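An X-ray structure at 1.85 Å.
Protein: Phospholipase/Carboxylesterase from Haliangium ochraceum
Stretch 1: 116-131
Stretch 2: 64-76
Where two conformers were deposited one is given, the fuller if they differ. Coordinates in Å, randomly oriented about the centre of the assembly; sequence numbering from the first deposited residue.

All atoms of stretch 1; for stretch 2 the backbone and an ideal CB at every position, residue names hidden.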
# COMPACT_ATOMS: atom_id res chain seq x y z
N GLU A 116 12.43 12.09 -4.37
CA GLU A 116 11.37 12.43 -5.31
C GLU A 116 9.99 12.30 -4.65
O GLU A 116 8.97 12.27 -5.33
CB GLU A 116 11.45 11.53 -6.56
CG GLU A 116 12.77 11.69 -7.34
CD GLU A 116 12.95 10.65 -8.45
OE1 GLU A 116 12.09 9.76 -8.58
OE2 GLU A 116 13.92 10.74 -9.22
N TRP A 117 9.98 12.23 -3.33
CA TRP A 117 8.74 12.12 -2.55
C TRP A 117 8.48 13.46 -1.86
O TRP A 117 9.20 13.83 -0.93
CB TRP A 117 8.89 10.99 -1.54
CG TRP A 117 7.68 10.68 -0.69
CD1 TRP A 117 7.39 11.20 0.56
CD2 TRP A 117 6.63 9.76 -1.00
NE1 TRP A 117 6.23 10.64 1.04
CE2 TRP A 117 5.74 9.76 0.10
CE3 TRP A 117 6.36 8.92 -2.10
CZ2 TRP A 117 4.59 8.97 0.12
CZ3 TRP A 117 5.22 8.13 -2.07
CH2 TRP A 117 4.35 8.16 -0.96
N SER A 118 7.48 14.20 -2.33
CA SER A 118 7.23 15.55 -1.80
C SER A 118 7.15 15.63 -0.27
O SER A 118 6.51 14.80 0.36
CB SER A 118 5.93 16.12 -2.39
OG SER A 118 5.62 17.34 -1.76
N ASN A 119 7.81 16.64 0.30
CA ASN A 119 7.71 16.92 1.72
C ASN A 119 6.30 17.32 2.18
O ASN A 119 6.01 17.27 3.37
CB ASN A 119 8.72 18.02 2.11
CG ASN A 119 10.14 17.49 2.21
OD1 ASN A 119 10.36 16.27 2.14
ND2 ASN A 119 11.11 18.39 2.42
N GLU A 120 5.44 17.66 1.26
CA GLU A 120 4.06 17.95 1.59
C GLU A 120 3.26 16.71 2.00
O GLU A 120 2.26 16.79 2.62
CB GLU A 120 3.40 18.67 0.44
CG GLU A 120 4.12 19.97 0.07
CD GLU A 120 4.48 20.81 1.28
OE1 GLU A 120 3.52 21.25 1.96
OE2 GLU A 120 5.68 21.05 1.59
N ARG A 121 3.75 15.56 1.61
CA ARG A 121 3.05 14.33 1.94
C ARG A 121 3.17 13.99 3.43
O ARG A 121 4.29 13.87 3.95
CB ARG A 121 3.56 13.19 1.07
CG ARG A 121 3.17 13.46 -0.39
CD ARG A 121 3.77 12.43 -1.39
NE ARG A 121 3.44 12.86 -2.76
CZ ARG A 121 3.98 12.31 -3.85
NH1 ARG A 121 4.88 11.34 -3.71
NH2 ARG A 121 3.64 12.74 -5.06
N PRO A 122 2.03 13.85 4.11
CA PRO A 122 2.04 13.78 5.58
C PRO A 122 2.16 12.38 6.17
O PRO A 122 2.16 12.26 7.41
CB PRO A 122 0.68 14.38 5.95
CG PRO A 122 -0.21 13.94 4.82
CD PRO A 122 0.67 14.06 3.58
N PHE A 123 2.27 11.36 5.32
CA PHE A 123 2.28 9.96 5.76
C PHE A 123 3.57 9.51 6.44
O PHE A 123 4.67 9.78 5.95
CB PHE A 123 2.07 9.00 4.58
CG PHE A 123 1.01 9.43 3.59
CD1 PHE A 123 -0.32 9.07 3.76
CD2 PHE A 123 1.36 10.16 2.45
CE1 PHE A 123 -1.30 9.43 2.83
CE2 PHE A 123 0.42 10.53 1.52
CZ PHE A 123 -0.93 10.17 1.69
N VAL A 124 3.44 8.77 7.54
CA VAL A 124 4.45 7.78 7.87
C VAL A 124 4.36 6.72 6.78
O VAL A 124 3.26 6.23 6.50
CB VAL A 124 4.22 7.15 9.26
CG1 VAL A 124 5.15 5.97 9.47
CG2 VAL A 124 4.41 8.21 10.35
N VAL A 125 5.48 6.37 6.14
CA VAL A 125 5.45 5.32 5.10
C VAL A 125 6.33 4.16 5.53
O VAL A 125 7.55 4.33 5.71
CB VAL A 125 5.93 5.83 3.71
CG1 VAL A 125 5.76 4.72 2.64
CG2 VAL A 125 5.11 7.05 3.28
N LEU A 126 5.73 2.99 5.70
CA LEU A 126 6.49 1.80 6.06
C LEU A 126 6.46 0.80 4.91
O LEU A 126 5.40 0.51 4.36
CB LEU A 126 5.92 1.13 7.32
CG LEU A 126 5.76 2.03 8.53
CD1 LEU A 126 5.23 1.21 9.70
CD2 LEU A 126 7.09 2.68 8.91
N SER A 127 7.62 0.25 4.57
CA SER A 127 7.71 -0.67 3.44
C SER A 127 8.36 -1.97 3.88
O SER A 127 9.60 -2.11 3.82
CB SER A 127 8.49 -0.02 2.30
OG SER A 127 7.88 1.20 1.86
N PRO A 128 7.55 -2.93 4.36
CA PRO A 128 8.12 -4.19 4.86
C PRO A 128 8.58 -5.14 3.77
O PRO A 128 8.01 -5.13 2.68
CB PRO A 128 6.96 -4.81 5.66
CG PRO A 128 5.71 -4.22 4.99
CD PRO A 128 6.11 -2.81 4.64
N GLN A 129 9.57 -5.97 4.07
CA GLN A 129 10.02 -6.96 3.09
C GLN A 129 9.41 -8.31 3.42
O GLN A 129 9.46 -8.77 4.58
CB GLN A 129 11.55 -7.09 3.07
CG GLN A 129 12.08 -8.09 2.03
CD GLN A 129 13.57 -7.88 1.77
OE1 GLN A 129 14.38 -7.85 2.70
NE2 GLN A 129 13.93 -7.72 0.50
N HIS A 130 8.86 -8.95 2.40
CA HIS A 130 8.33 -10.29 2.52
C HIS A 130 9.42 -11.30 2.21
O HIS A 130 10.10 -11.19 1.18
CB HIS A 130 7.15 -10.48 1.57
CG HIS A 130 6.67 -11.90 1.52
ND1 HIS A 130 6.10 -12.52 2.60
CD2 HIS A 130 6.75 -12.83 0.54
CE1 HIS A 130 5.82 -13.78 2.29
NE2 HIS A 130 6.21 -13.99 1.04
N ALA A 131 9.58 -12.29 3.09
CA ALA A 131 10.60 -13.32 2.92
C ALA A 131 9.96 -14.57 2.35
O ALA A 131 8.79 -14.83 2.60
CB ALA A 131 11.27 -13.62 4.25
N UNK A 64 7.48 -8.58 12.47
CA UNK A 64 7.78 -9.87 11.87
C UNK A 64 8.41 -9.72 10.50
O UNK A 64 8.61 -10.72 9.79
CB UNK A 64 6.51 -10.72 11.77
N UNK A 65 8.72 -8.48 10.12
CA UNK A 65 9.39 -8.14 8.86
C UNK A 65 10.49 -7.11 9.06
O UNK A 65 10.32 -6.16 9.82
CB UNK A 65 8.37 -7.61 7.84
N UNK A 66 11.60 -7.25 8.33
CA UNK A 66 12.45 -6.09 8.11
C UNK A 66 11.64 -5.05 7.32
O UNK A 66 10.75 -5.42 6.55
CB UNK A 66 13.73 -6.48 7.37
N UNK A 67 11.93 -3.77 7.50
CA UNK A 67 11.20 -2.74 6.74
C UNK A 67 11.97 -1.44 6.62
O UNK A 67 12.88 -1.17 7.42
CB UNK A 67 9.85 -2.46 7.40
N UNK A 68 11.60 -0.64 5.62
CA UNK A 68 12.05 0.74 5.50
C UNK A 68 11.08 1.65 6.21
O UNK A 68 9.88 1.54 6.01
CB UNK A 68 12.20 1.15 4.03
N UNK A 69 11.62 2.55 7.03
CA UNK A 69 10.81 3.51 7.78
C UNK A 69 11.04 4.90 7.22
O UNK A 69 12.17 5.39 7.20
CB UNK A 69 11.14 3.47 9.27
N UNK A 70 9.96 5.51 6.73
CA UNK A 70 10.00 6.92 6.34
C UNK A 70 9.11 7.74 7.27
O UNK A 70 7.92 7.44 7.44
CB UNK A 70 9.56 7.09 4.89
N UNK A 71 9.68 8.78 7.87
CA UNK A 71 8.93 9.69 8.73
C UNK A 71 8.76 11.03 8.03
O UNK A 71 9.70 11.55 7.42
CB UNK A 71 9.63 9.87 10.08
N UNK A 72 7.54 11.58 8.07
CA UNK A 72 7.23 12.84 7.40
C UNK A 72 7.79 14.01 8.21
O UNK A 72 8.12 13.83 9.38
CB UNK A 72 5.72 12.99 7.21
N UNK A 73 7.90 15.18 7.59
CA UNK A 73 8.48 16.34 8.27
C UNK A 73 7.89 16.66 9.65
O UNK A 73 8.65 16.96 10.58
CB UNK A 73 8.32 17.57 7.37
N UNK A 74 6.57 16.57 9.79
CA UNK A 74 5.93 16.94 11.04
C UNK A 74 5.65 15.76 11.97
O UNK A 74 4.81 15.86 12.86
CB UNK A 74 4.62 17.67 10.74
N UNK A 75 6.34 14.64 11.77
CA UNK A 75 6.15 13.46 12.63
C UNK A 75 6.33 13.84 14.10
O UNK A 75 7.27 14.57 14.45
CB UNK A 75 7.13 12.35 12.25
N UNK A 76 5.41 13.39 14.95
CA UNK A 76 5.46 13.71 16.37
C UNK A 76 4.62 14.91 16.79
O UNK A 76 4.21 15.00 17.95
CB UNK A 76 6.91 13.96 16.77

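Strand 124-128 and positions 67-70 run antiparallel, their N-to-C directions 172° apart, so the visible backbone fixes the register.

Position 64 has nothing of stretch 1 within 5.5 Å of its ideal CB, so contact imposes no choice; it is Gly64. At position 65 the CB points toward stretch 1, 3.6 Å from Gln129 O and 3.8 Å from Pro128 CB. A short side chain with a donor could reach that carbonyl, and a small apolar one could pack on the proline. The residue is Asn65: with chi1 m, its ND2 donates to Gln129 O at 2.9 Å and 177°.

Position 66 points sideways, its ideal CB 4.9 Å from Gln129 CB, so many residues are conceivable. It is Gly66, whose O accepts from Gln129 N at 2.8 Å.

Position 67 pairs with Pro128 at a CA-CA distance of 3.9 Å. Its CB shares a sheet face with Pro128 and Leu126, which favours an apolar chain, branched or aromatic. Phe67 uses chi1 p, bringing CE2 4.0 Å from Leu126 CD2.

Position 68 pairs with Ser127 on the other face. Its backbone N and O bond to Ser127 O (3.1 Å) and N (3.0 Å), and the small serine sets little limit on size. Trp68 has its CB 4.2 Å from Ser127 CB, while the end of its indole leads away.

Position 69 lies opposite Leu126, its ideal CB 4.1 Å from Leu126 CD2; an aliphatic chain, or the methylenes of a longer polar one, would fit. It is Glu69, with CG 4.2 Å from Leu126 CD2.

Position 70 pairs with Val125, N to Val125 O at 2.9 Å and O to Val125 N at 3.0 Å. Beyond its CB lie Val125 and the indole of Trp117, so a large aromatic or a long aliphatic side chain would suit. In Tyr70, chi1 t, CD2 lies 3.9 Å from Val125 CG2 and CE2 3.8 Å from Trp117 CD1, the rings oblique at 73°. A water lies within hydrogen-bonding distance of its OH and of the carbonyl oxygens Ser118 O and Arg121 O.

Position 71 points away, leaving the choice wide; the end of Leu71 returns, CD2 4.3 Å from Val124 CG2.

Position 72 faces three carbonyls, of Arg121, Pro122 and Phe123, 3.6-3.7 Å from its ideal CB. A compact chain suits, and phi of -76° permits proline. Pro72 puts CD 3.8 Å from Val124 CG2.

Position 73, phi -51°, follows within a type I turn; proline or a small residue would do. Pro73 sets CG 3.5 Å from Asn119 O.

Position 74 points sideways, its ideal CB with nothing of stretch 1 within 5.5 Å, so almost any side chain would do; it is Arg74, whose end comes nearer without making a close contact. Position 75 points sideways, but a long apolar or aromatic chain could reach Val124; Tyr75 CD1 touches Val124 CG2 at 3.5 Å. Position 76 has phi 95° and psi -25°, where a CB would jam against the preceding carbonyl: Gly76.

Stretch 2 64-76: GNGFWEYLPPRYG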
# COMPACT_ATOMS: atom_id res chain seq x y z
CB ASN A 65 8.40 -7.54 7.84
CG ASN A 65 7.23 -8.44 7.56
OD1 ASN A 65 6.29 -8.52 8.36
ND2 ASN A 65 7.26 -9.12 6.41
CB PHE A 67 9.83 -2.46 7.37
CG PHE A 67 9.88 -1.88 8.76
CD1 PHE A 67 10.05 -2.69 9.87
CD2 PHE A 67 9.71 -0.50 8.96
CE1 PHE A 67 10.08 -2.15 11.15
CE2 PHE A 67 9.74 0.05 10.24
CZ PHE A 67 9.92 -0.78 11.33
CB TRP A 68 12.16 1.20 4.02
CG TRP A 68 13.30 0.54 3.31
CD1 TRP A 68 13.24 -0.57 2.53
CD2 TRP A 68 14.67 0.92 3.38
NE1 TRP A 68 14.51 -0.90 2.08
CE2 TRP A 68 15.40 0.01 2.58
CE3 TRP A 68 15.36 1.96 4.03
CZ2 TRP A 68 16.78 0.10 2.42
CZ3 TRP A 68 16.74 2.05 3.86
CH2 TRP A 68 17.43 1.12 3.06
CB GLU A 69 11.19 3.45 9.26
CG GLU A 69 10.63 4.56 10.11
CD GLU A 69 11.45 4.72 11.37
OE1 GLU A 69 11.29 3.90 12.32
OE2 GLU A 69 12.28 5.65 11.40
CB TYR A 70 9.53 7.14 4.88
CG TYR A 70 9.40 8.63 4.61
CD1 TYR A 70 10.53 9.44 4.51
CD2 TYR A 70 8.15 9.24 4.51
CE1 TYR A 70 10.43 10.81 4.27
CE2 TYR A 70 8.03 10.63 4.29
CZ TYR A 70 9.18 11.40 4.16
OH TYR A 70 9.08 12.75 3.95
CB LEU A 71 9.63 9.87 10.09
CG LEU A 71 9.91 8.59 10.87
CD1 LEU A 71 10.72 8.91 12.11
CD2 LEU A 71 8.63 7.86 11.22
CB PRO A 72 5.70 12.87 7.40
CG PRO A 72 5.34 12.15 8.66
CD PRO A 72 6.36 11.02 8.75
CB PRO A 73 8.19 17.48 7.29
CG PRO A 73 8.31 16.80 5.96
CD PRO A 73 7.71 15.43 6.16
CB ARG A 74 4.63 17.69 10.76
CG ARG A 74 4.84 19.00 10.03
CD ARG A 74 3.52 19.61 9.57
NE ARG A 74 3.65 20.22 8.25
CZ ARG A 74 3.86 21.52 8.03
NH1 ARG A 74 3.96 22.36 9.05
NH2 ARG A 74 3.97 21.97 6.79
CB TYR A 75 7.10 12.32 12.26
CG TYR A 75 6.87 11.08 13.09
CD1 TYR A 75 5.74 10.29 12.89
CD2 TYR A 75 7.75 10.71 14.11
CE1 TYR A 75 5.51 9.15 13.67
CE2 TYR A 75 7.52 9.58 14.89
CZ TYR A 75 6.40 8.80 14.67
OH TYR A 75 6.17 7.69 15.44
O HOH W 1 11.41 -9.43 6.40
O HOH W 2 9.10 3.11 3.57
O HOH W 3 6.78 13.71 2.95
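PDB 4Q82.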